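Local coordinates for ADP-ribosylation factor-binding protein GGA1 (PDB 5CN2) that probably helps regulate membrane traffic through the trans-Golgi network, the piece here being its C-terminal gamma-adaptin ear (GAE) domain, at residues K34-P48 / L74-V88. Residues are numbered along the deposited sequence; the frame is centred on the assembly and turned at random.
Sequences KLRLVIFYSNISSDP and LQSNSRDGIKQIASV
N43 ties the end of strand 34-43 to residues 74-78 with its backbone and both ends of its amide. Its backbone N-H donates to S78 O, while ND2 gives one hydrogen to L74 O (2.9 Å) and the other to D47 O (2.9 Å), both acceptors lying close to the amide plane; L74 O is approached from above its carbonyl plane. CG stands anti to the backbone N (chi1 -177°), which carries the amide in among the turns. On the other branch OD1 accepts S45 N, closing an Asx turn, and also S45 OG, which sits on a lone pair; S45 OG in turn accepts D47 N, an ST turn. Asparagine suits this place because it donates and accepts at once; a leucine here would probably leave L74 O and D47 O without this donor and S45 N and OG without their shared acceptor.

Nearby, D80 N points almost straight (178°) at S42 OG, 3.0 Å away, where the chain turns a corner, and the D80 carboxylate, salt-bridged to R12, lies obliquely beside the F40 ring. Beyond it the strands run antiparallel, with regular backbone pairs from I39-Q84 to L35-V88; Y41 N donates to I82 O, but the return bond, from G81 N, is weak. On one face Y41 CD2 meets I82 CG2 at 3.5 Å, and L37 CD1 presses on V88 CG2 at 3.4 Å, tighter than usual; F52 and L54 of the second sheet cover Y41. On the other face V38 packs against I85 CD1, and F40 runs alongside K83, CE1 meeting its CG. The chemistry thus divides this ear-domain sandwich: mainly apolar branches of L35, L37, I39, I82 and V88 face the second sheet, while the buried N43 amide and S42 hydroxyl, with the partly exposed S45 hydroxyl, meet backbone groups where strands give way to turns.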
loop_
_atom_site.group_PDB
_atom_site.type_symbol
_atom_site.label_atom_id
_atom_site.label_comp_id
_atom_site.label_asym_id
_atom_site.label_seq_id
_atom_site.Cartn_x
_atom_site.Cartn_y
_atom_site.Cartn_z
ATOM N N LYS A 34 -11.214 8.733 11.144
ATOM C CA LYS A 34 -10.430 8.772 9.922
ATOM C C LYS A 34 -8.967 8.437 10.205
ATOM O O LYS A 34 -8.356 9.015 11.109
ATOM C CB LYS A 34 -10.535 10.157 9.316
ATOM C CG LYS A 34 -10.038 10.269 7.896
ATOM C CD LYS A 34 -10.323 11.667 7.338
ATOM C CE LYS A 34 -10.692 11.610 5.865
ATOM N NZ LYS A 34 -10.064 12.712 5.085
ATOM N N LEU A 35 -8.444 7.473 9.446
ATOM C CA LEU A 35 -7.016 7.174 9.349
ATOM C C LEU A 35 -6.470 7.635 8.005
ATOM O O LEU A 35 -7.201 7.677 7.005
ATOM C CB LEU A 35 -6.767 5.675 9.456
ATOM C CG LEU A 35 -7.344 4.902 10.629
ATOM C CD1 LEU A 35 -6.920 3.443 10.574
ATOM C CD2 LEU A 35 -6.928 5.515 11.947
ATOM N N ARG A 36 -5.179 7.955 7.977
ATOM C CA ARG A 36 -4.488 8.344 6.756
ATOM C C ARG A 36 -3.393 7.315 6.482
ATOM O O ARG A 36 -2.611 7.001 7.368
ATOM C CB ARG A 36 -3.870 9.711 6.927
ATOM C CG ARG A 36 -3.416 10.321 5.623
ATOM C CD ARG A 36 -3.739 11.806 5.561
ATOM N NE ARG A 36 -3.140 12.451 4.395
ATOM C CZ ARG A 36 -1.835 12.691 4.258
ATOM N NH1 ARG A 36 -0.968 12.338 5.213
ATOM N NH2 ARG A 36 -1.385 13.278 3.156
ATOM N N LEU A 37 -3.371 6.744 5.280
ATOM C CA LEU A 37 -2.292 5.832 4.895
ATOM C C LEU A 37 -1.496 6.454 3.820
ATOM O O LEU A 37 -2.035 6.752 2.738
ATOM C CB LEU A 37 -2.809 4.539 4.287
ATOM C CG LEU A 37 -2.960 3.362 5.200
ATOM C CD1 LEU A 37 -4.398 3.366 5.706
ATOM C CD2 LEU A 37 -2.638 2.117 4.403
ATOM N N VAL A 38 -0.207 6.605 4.085
ATOM C CA VAL A 38 0.740 7.010 3.067
ATOM C C VAL A 38 1.543 5.774 2.729
ATOM O O VAL A 38 2.282 5.258 3.572
ATOM C CB VAL A 38 1.611 8.159 3.560
ATOM C CG1 VAL A 38 2.517 8.661 2.445
ATOM C CG2 VAL A 38 0.717 9.277 4.074
ATOM N N ILE A 39 1.345 5.277 1.505
ATOM C CA ILE A 39 1.961 4.042 1.040
ATOM C C ILE A 39 3.166 4.372 0.161
ATOM O O ILE A 39 3.131 5.312 -0.636
ATOM C CB ILE A 39 0.973 3.189 0.241
ATOM C CG1 ILE A 39 -0.369 3.117 0.983
ATOM C CG2 ILE A 39 1.542 1.783 -0.030
ATOM C CD1 ILE A 39 -1.417 2.242 0.313
ATOM N N PHE A 40 4.233 3.602 0.326
ATOM C CA PHE A 40 5.460 3.811 -0.429
ATOM C C PHE A 40 5.882 2.500 -1.058
ATOM O O PHE A 40 5.825 1.442 -0.418
ATOM C CB PHE A 40 6.587 4.303 0.488
ATOM C CG PHE A 40 6.350 5.652 1.079
ATOM C CD1 PHE A 40 6.782 6.786 0.420
ATOM C CD2 PHE A 40 5.734 5.784 2.316
ATOM C CE1 PHE A 40 6.575 8.040 0.972
ATOM C CE2 PHE A 40 5.534 7.023 2.870
ATOM C CZ PHE A 40 5.938 8.155 2.189
ATOM N N TYR A 41 6.355 2.584 -2.289
ATOM C CA TYR A 41 6.782 1.417 -3.028
ATOM C C TYR A 41 8.271 1.530 -3.320
ATOM O O TYR A 41 8.728 2.573 -3.806
ATOM C CB TYR A 41 5.955 1.305 -4.312
ATOM C CG TYR A 41 4.434 1.404 -4.076
ATOM C CD1 TYR A 41 3.677 0.285 -3.744
ATOM C CD2 TYR A 41 3.780 2.603 -4.188
ATOM C CE1 TYR A 41 2.300 0.371 -3.544
ATOM C CE2 TYR A 41 2.407 2.705 -3.980
ATOM C CZ TYR A 41 1.680 1.582 -3.656
ATOM O OH TYR A 41 0.332 1.695 -3.457
ATOM N N SER A 42 9.022 0.473 -2.984
ATOM C CA SER A 42 10.466 0.466 -3.149
ATOM C C SER A 42 10.964 -0.715 -4.004
ATOM O O SER A 42 10.674 -1.858 -3.701
ATOM C CB SER A 42 11.144 0.414 -1.785
ATOM O OG SER A 42 10.876 1.590 -1.035
ATOM N N ASN A 43 11.748 -0.421 -5.039
ATOM C CA ASN A 43 12.365 -1.449 -5.880
ATOM C C ASN A 43 13.672 -1.801 -5.206
ATOM O O ASN A 43 14.557 -0.946 -5.100
ATOM C CB ASN A 43 12.580 -0.889 -7.293
ATOM C CG ASN A 43 13.148 -1.896 -8.289
ATOM O OD1 ASN A 43 13.623 -2.981 -7.946
ATOM N ND2 ASN A 43 13.096 -1.516 -9.564
ATOM N N ILE A 44 13.767 -3.030 -4.702
ATOM C CA ILE A 44 14.998 -3.554 -4.108
ATOM C C ILE A 44 15.727 -4.559 -5.043
ATOM O O ILE A 44 16.635 -5.261 -4.605
ATOM C CB ILE A 44 14.723 -4.232 -2.740
ATOM C CG1 ILE A 44 13.692 -5.358 -2.885
ATOM C CG2 ILE A 44 14.252 -3.202 -1.725
ATOM C CD1 ILE A 44 13.693 -6.349 -1.747
ATOM N N SER A 45 15.317 -4.631 -6.311
ATOM C CA SER A 45 16.051 -5.394 -7.334
ATOM C C SER A 45 16.951 -4.458 -8.124
ATOM O O SER A 45 16.715 -3.240 -8.146
ATOM C CB SER A 45 15.087 -6.027 -8.317
ATOM O OG SER A 45 14.680 -5.065 -9.289
ATOM N N SER A 46 17.936 -5.034 -8.820
ATOM C CA SER A 46 18.874 -4.254 -9.653
ATOM C C SER A 46 18.371 -4.049 -11.095
ATOM O O SER A 46 19.140 -3.641 -11.971
ATOM C CB SER A 46 20.297 -4.861 -9.631
ATOM O OG SER A 46 20.271 -6.265 -9.479
ATOM N N ASP A 47 17.070 -4.290 -11.306
ATOM C CA ASP A 47 16.392 -4.068 -12.580
ATOM C C ASP A 47 15.160 -3.183 -12.400
ATOM O O ASP A 47 14.473 -3.282 -11.387
ATOM C CB ASP A 47 15.938 -5.410 -13.155
ATOM C CG ASP A 47 17.082 -6.216 -13.704
ATOM O OD1 ASP A 47 17.699 -5.728 -14.664
ATOM O OD2 ASP A 47 17.367 -7.311 -13.174
ATOM N N PRO A 48 14.852 -2.336 -13.398
ATOM C CA PRO A 48 13.677 -1.464 -13.286
ATOM C C PRO A 48 12.334 -2.195 -13.232
ATOM O O PRO A 48 12.203 -3.283 -13.792
ATOM C CB PRO A 48 13.749 -0.607 -14.551
ATOM C CG PRO A 48 15.155 -0.701 -15.014
ATOM C CD PRO A 48 15.602 -2.078 -14.642
ATOM N N LEU A 74 9.511 2.269 -11.221
ATOM C CA LEU A 74 10.537 2.287 -10.178
ATOM C C LEU A 74 11.912 1.869 -10.721
ATOM O O LEU A 74 12.105 0.737 -11.190
ATOM C CB LEU A 74 10.180 1.318 -9.058
ATOM C CG LEU A 74 9.051 1.594 -8.061
ATOM C CD1 LEU A 74 8.814 0.316 -7.259
ATOM C CD2 LEU A 74 9.394 2.751 -7.130
ATOM N N GLN A 75 12.891 2.752 -10.573
ATOM C CA GLN A 75 14.250 2.483 -11.035
ATOM C C GLN A 75 14.868 1.391 -10.147
ATOM O O GLN A 75 14.380 1.106 -9.049
ATOM C CB GLN A 75 15.123 3.754 -10.958
ATOM C CG GLN A 75 14.514 5.055 -11.488
ATOM C CD GLN A 75 14.616 5.220 -12.998
ATOM O OE1 GLN A 75 14.879 4.260 -13.725
ATOM N NE2 GLN A 75 14.400 6.446 -13.478
ATOM N N SER A 76 15.963 0.805 -10.617
ATOM C CA SER A 76 16.727 -0.145 -9.829
ATOM C C SER A 76 17.102 0.442 -8.480
ATOM O O SER A 76 17.413 1.632 -8.364
ATOM C CB SER A 76 18.006 -0.539 -10.575
ATOM O OG SER A 76 17.697 -1.181 -11.801
ATOM N N ASN A 77 17.072 -0.395 -7.451
ATOM C CA ASN A 77 17.454 0.054 -6.122
ATOM C C ASN A 77 16.924 1.474 -5.799
ATOM O O ASN A 77 17.659 2.329 -5.322
ATOM C CB ASN A 77 18.985 -0.020 -5.993
ATOM C CG ASN A 77 19.525 -1.424 -6.219
ATOM O OD1 ASN A 77 20.260 -1.666 -7.172
ATOM N ND2 ASN A 77 19.154 -2.354 -5.354
ATOM N N SER A 78 15.643 1.704 -6.081
ATOM C CA SER A 78 14.949 2.965 -5.758
ATOM C C SER A 78 14.079 2.789 -4.496
ATOM O O SER A 78 13.160 1.955 -4.454
ATOM C CB SER A 78 14.087 3.394 -6.953
ATOM O OG SER A 78 13.256 4.513 -6.683
ATOM N N ARG A 79 14.394 3.568 -3.468
ATOM C CA ARG A 79 13.589 3.651 -2.262
ATOM C C ARG A 79 12.476 4.706 -2.405
ATOM O O ARG A 79 12.717 5.814 -2.874
ATOM C CB ARG A 79 14.473 4.006 -1.072
ATOM C CG ARG A 79 13.772 3.851 0.266
ATOM C CD ARG A 79 14.480 4.641 1.362
ATOM N NE ARG A 79 15.445 3.808 2.080
ATOM C CZ ARG A 79 15.174 3.076 3.160
ATOM N NH1 ARG A 79 13.957 3.054 3.695
ATOM N NH2 ARG A 79 16.143 2.361 3.721
ATOM N N ASP A 80 11.265 4.353 -1.996
ATOM C CA ASP A 80 10.135 5.290 -1.998
ATOM C C ASP A 80 9.979 6.009 -3.344
ATOM O O ASP A 80 9.698 7.189 -3.381
ATOM C CB ASP A 80 10.301 6.336 -0.886
ATOM C CG ASP A 80 10.300 5.742 0.537
ATOM O OD1 ASP A 80 9.966 4.557 0.765
ATOM O OD2 ASP A 80 10.611 6.513 1.470
ATOM N N GLY A 81 10.182 5.309 -4.455
ATOM C CA GLY A 81 10.046 5.925 -5.785
ATOM C C GLY A 81 8.614 6.243 -6.219
ATOM O O GLY A 81 8.394 7.058 -7.121
ATOM N N ILE A 82 7.655 5.574 -5.589
ATOM C CA ILE A 82 6.230 5.836 -5.783
ATOM C C ILE A 82 5.588 5.991 -4.403
ATOM O O ILE A 82 5.855 5.216 -3.485
ATOM C CB ILE A 82 5.543 4.702 -6.562
ATOM C CG1 ILE A 82 6.145 4.556 -7.969
ATOM C CG2 ILE A 82 4.054 4.987 -6.726
ATOM C CD1 ILE A 82 5.667 3.314 -8.690
ATOM N N LYS A 83 4.784 7.033 -4.268
ATOM C CA LYS A 83 3.997 7.303 -3.076
ATOM C C LYS A 83 2.507 7.280 -3.478
ATOM O O LYS A 83 2.138 7.687 -4.596
ATOM C CB LYS A 83 4.371 8.685 -2.534
ATOM C CG LYS A 83 3.646 9.106 -1.259
ATOM C CD LYS A 83 3.451 10.623 -1.152
ATOM C CE LYS A 83 4.521 11.269 -0.297
ATOM N NZ LYS A 83 4.542 12.753 -0.429
ATOM N N GLN A 84 1.655 6.826 -2.567
ATOM C CA GLN A 84 0.211 6.817 -2.807
ATOM C C GLN A 84 -0.590 6.981 -1.535
ATOM O O GLN A 84 -0.499 6.133 -0.637
ATOM C CB GLN A 84 -0.214 5.515 -3.479
ATOM C CG GLN A 84 -1.713 5.490 -3.772
ATOM C CD GLN A 84 -2.150 4.379 -4.699
ATOM O OE1 GLN A 84 -3.095 4.569 -5.472
ATOM N NE2 GLN A 84 -1.484 3.227 -4.639
ATOM N N ILE A 85 -1.401 8.034 -1.496
ATOM C CA ILE A 85 -2.207 8.392 -0.329
ATOM C C ILE A 85 -3.575 7.709 -0.329
ATOM O O ILE A 85 -4.257 7.642 -1.353
ATOM C CB ILE A 85 -2.490 9.899 -0.252
ATOM C CG1 ILE A 85 -1.214 10.720 -0.427
ATOM C CG2 ILE A 85 -3.159 10.247 1.077
ATOM C CD1 ILE A 85 -0.170 10.424 0.619
ATOM N N ALA A 86 -3.960 7.203 0.836
ATOM C CA ALA A 86 -5.298 6.677 1.042
ATOM C C ALA A 86 -5.842 7.139 2.385
ATOM O O ALA A 86 -5.091 7.568 3.269
ATOM C CB ALA A 86 -5.287 5.157 0.981
ATOM N N SER A 87 -7.149 7.037 2.539
ATOM C CA SER A 87 -7.731 7.193 3.859
ATOM C C SER A 87 -8.778 6.135 4.131
ATOM O O SER A 87 -9.301 5.481 3.228
ATOM C CB SER A 87 -8.274 8.599 4.050
ATOM O OG SER A 87 -9.338 8.827 3.178
ATOM N N VAL A 88 -9.003 5.912 5.412
ATOM C CA VAL A 88 -9.877 4.867 5.898
ATOM C C VAL A 88 -10.803 5.548 6.868
ATOM O O VAL A 88 -10.340 6.248 7.767
ATOM C CB VAL A 88 -9.091 3.781 6.655
ATOM C CG1 VAL A 88 -9.921 2.516 6.767
ATOM C CG2 VAL A 88 -7.787 3.479 5.947
#